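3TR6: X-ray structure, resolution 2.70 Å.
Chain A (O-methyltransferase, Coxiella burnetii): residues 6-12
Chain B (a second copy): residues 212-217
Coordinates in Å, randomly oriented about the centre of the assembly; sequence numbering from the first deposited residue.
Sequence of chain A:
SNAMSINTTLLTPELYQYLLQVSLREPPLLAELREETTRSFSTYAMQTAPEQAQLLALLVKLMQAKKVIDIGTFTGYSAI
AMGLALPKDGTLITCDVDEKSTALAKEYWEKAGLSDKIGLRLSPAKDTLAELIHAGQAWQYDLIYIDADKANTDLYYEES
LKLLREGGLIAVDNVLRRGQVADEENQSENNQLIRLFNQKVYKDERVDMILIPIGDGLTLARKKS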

# COMPACT_ATOMS: atom_id res chain seq x y z
N ILE A 6 -0.20 -20.88 -1.91
CA ILE A 6 0.32 -19.51 -1.91
C ILE A 6 0.67 -18.79 -3.23
O ILE A 6 1.28 -19.36 -4.13
CB ILE A 6 1.56 -19.42 -0.99
CG1 ILE A 6 1.24 -19.96 0.41
CG2 ILE A 6 2.06 -18.00 -0.89
CD1 ILE A 6 1.21 -21.47 0.51
N ASN A 7 0.28 -17.51 -3.31
CA ASN A 7 0.59 -16.64 -4.44
C ASN A 7 1.39 -15.40 -4.05
O ASN A 7 1.61 -14.51 -4.87
CB ASN A 7 -0.70 -16.20 -5.15
CG ASN A 7 -1.22 -17.23 -6.12
OD1 ASN A 7 -0.45 -17.80 -6.90
ND2 ASN A 7 -2.52 -17.47 -6.09
N THR A 8 1.81 -15.35 -2.79
CA THR A 8 2.65 -14.26 -2.31
C THR A 8 3.94 -14.82 -1.74
O THR A 8 3.93 -15.82 -1.03
CB THR A 8 1.94 -13.43 -1.22
OG1 THR A 8 0.96 -12.58 -1.83
CG2 THR A 8 2.93 -12.55 -0.48
N THR A 9 5.06 -14.18 -2.06
CA THR A 9 6.33 -14.55 -1.46
C THR A 9 6.33 -14.23 0.04
O THR A 9 6.36 -13.06 0.43
CB THR A 9 7.49 -13.85 -2.15
OG1 THR A 9 7.56 -14.30 -3.51
CG2 THR A 9 8.80 -14.15 -1.45
N LEU A 10 6.29 -15.26 0.87
CA LEU A 10 6.25 -15.09 2.31
C LEU A 10 7.59 -14.61 2.84
O LEU A 10 8.65 -15.00 2.33
CB LEU A 10 5.83 -16.39 2.99
CG LEU A 10 4.57 -17.06 2.44
CD1 LEU A 10 4.22 -18.30 3.25
CD2 LEU A 10 3.39 -16.09 2.41
N LEU A 11 7.55 -13.76 3.86
CA LEU A 11 8.77 -13.22 4.45
C LEU A 11 9.43 -14.15 5.47
O LEU A 11 8.81 -14.55 6.46
CB LEU A 11 8.49 -11.86 5.11
CG LEU A 11 8.36 -10.67 4.16
CD1 LEU A 11 8.02 -9.40 4.94
CD2 LEU A 11 9.63 -10.49 3.36
N THR A 12 10.68 -14.49 5.21
CA THR A 12 11.52 -15.14 6.20
C THR A 12 12.27 -14.03 6.92
O THR A 12 12.32 -12.91 6.42
CB THR A 12 12.56 -16.09 5.55
OG1 THR A 12 13.43 -15.32 4.70
CG2 THR A 12 11.87 -17.16 4.72
N ILE B 212 6.33 -3.31 -0.71
CA ILE B 212 5.25 -4.07 -0.09
C ILE B 212 5.44 -5.56 -0.32
O ILE B 212 5.58 -6.00 -1.46
CB ILE B 212 3.87 -3.67 -0.65
CG1 ILE B 212 3.73 -2.14 -0.75
CG2 ILE B 212 2.75 -4.25 0.20
CD1 ILE B 212 3.54 -1.46 0.58
N PRO B 213 5.45 -6.35 0.76
CA PRO B 213 5.56 -7.81 0.67
C PRO B 213 4.23 -8.46 0.29
O PRO B 213 3.73 -9.33 1.01
CB PRO B 213 5.98 -8.21 2.08
CG PRO B 213 5.35 -7.18 2.95
CD PRO B 213 5.40 -5.90 2.16
N ILE B 214 3.64 -8.02 -0.81
CA ILE B 214 2.46 -8.66 -1.35
C ILE B 214 2.77 -9.10 -2.78
O ILE B 214 3.54 -8.45 -3.48
CB ILE B 214 1.23 -7.71 -1.32
CG1 ILE B 214 -0.06 -8.52 -1.27
CG2 ILE B 214 1.25 -6.75 -2.49
CD1 ILE B 214 -1.29 -7.68 -1.02
N GLY B 215 2.19 -10.23 -3.20
CA GLY B 215 2.60 -10.85 -4.44
C GLY B 215 4.07 -11.21 -4.34
O GLY B 215 4.54 -11.60 -3.27
N ASP B 216 4.81 -11.07 -5.43
CA ASP B 216 6.25 -11.32 -5.39
C ASP B 216 7.03 -10.06 -4.99
O ASP B 216 8.19 -9.87 -5.38
CB ASP B 216 6.75 -11.84 -6.74
CG ASP B 216 8.17 -12.38 -6.66
OD1 ASP B 216 8.51 -13.04 -5.66
OD2 ASP B 216 8.95 -12.14 -7.61
N GLY B 217 6.39 -9.21 -4.19
CA GLY B 217 7.00 -7.96 -3.80
C GLY B 217 6.59 -6.86 -4.75
O GLY B 217 6.69 -7.00 -5.97
O HOH W 1 4.86 -11.63 2.64
O HOH W 2 6.11 -10.76 -1.16

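Residues 6-12 of chain A run as an extended, irregular segment past a tight turn in the second copy of the O-methyltransferase. The turn is a type II' beta turn from Ile214(B) to Gly217(B), closed by a hydrogen bond from Gly217(B) N to Ile214(B) O (3.0 Å). Gly215(B) takes its first corner with phi/psi of 60/-143, and its positive phi by itself favours glycine. The two backbones come together at this corner, where Thr8(A) CA lies 4.0 Å from Gly215(B) CA; one residue on, Thr9(A) CA and Asp216(B) CA are 5.1 Å apart. Gly215(B) has no side chain, so its contacts here are all made by the main chain; a CB would point away from the chain A stretch. Both polar groups of this glycine are used across the interface. Its carbonyl accepts a hydrogen bond from the backbone of chain A, Thr9(A) N to Gly215(B) O at 2.9 Å, and the same oxygen lies 3.4 Å from Thr8(A) CA in a CA-H...O contact. Its amide, Gly215(B) N, donates to the side-chain oxygen Thr8(A) OG1 at 3.0 Å, with an N-H...O angle of 138°.

Two waters extend the backbone pairing. Water 1 donates to Thr9(A) O and to Pro213(B) O, both at 3.0 Å; water 2 donates to Thr9(A) O and to Gly215(B) O, both at 2.8 Å. Each thus joins two carbonyl oxygens, which have no protons to offer one another, and Thr9(A) O serves both bridges.

Among the side chains, Thr8(A) works with both branches: while OG1 receives the glycine amide, the methyl CG2 rests 3.6 Å from Pro213(B) O and 4.0 Å from Ile214(B) CA. Thr9(A) points its CB toward the turn, and its hydroxyl OG1 donates a short hydrogen bond of 2.7 Å to Asp216(B) OD1, a carboxylate oxygen well suited to accept it. The CA-to-CB bond of Asp216(B) points away overall, but with chi1 near -168° (t) the end of the side chain comes nearer to chain A and reaches the threonine. Together with the adjacent amide-carbonyl bond, this pair ties Thr9(A) to two successive residues of the turn. Leu10(A) turns away and makes no contact, whereas Leu11(A) again points toward chain B and sets CD1 3.7 Å from Pro213(B) CB, an apolar contact set apart from the hydrogen bonds to Gly215(B) and Asp216(B). The two stretches together bury 283 Å² of surface.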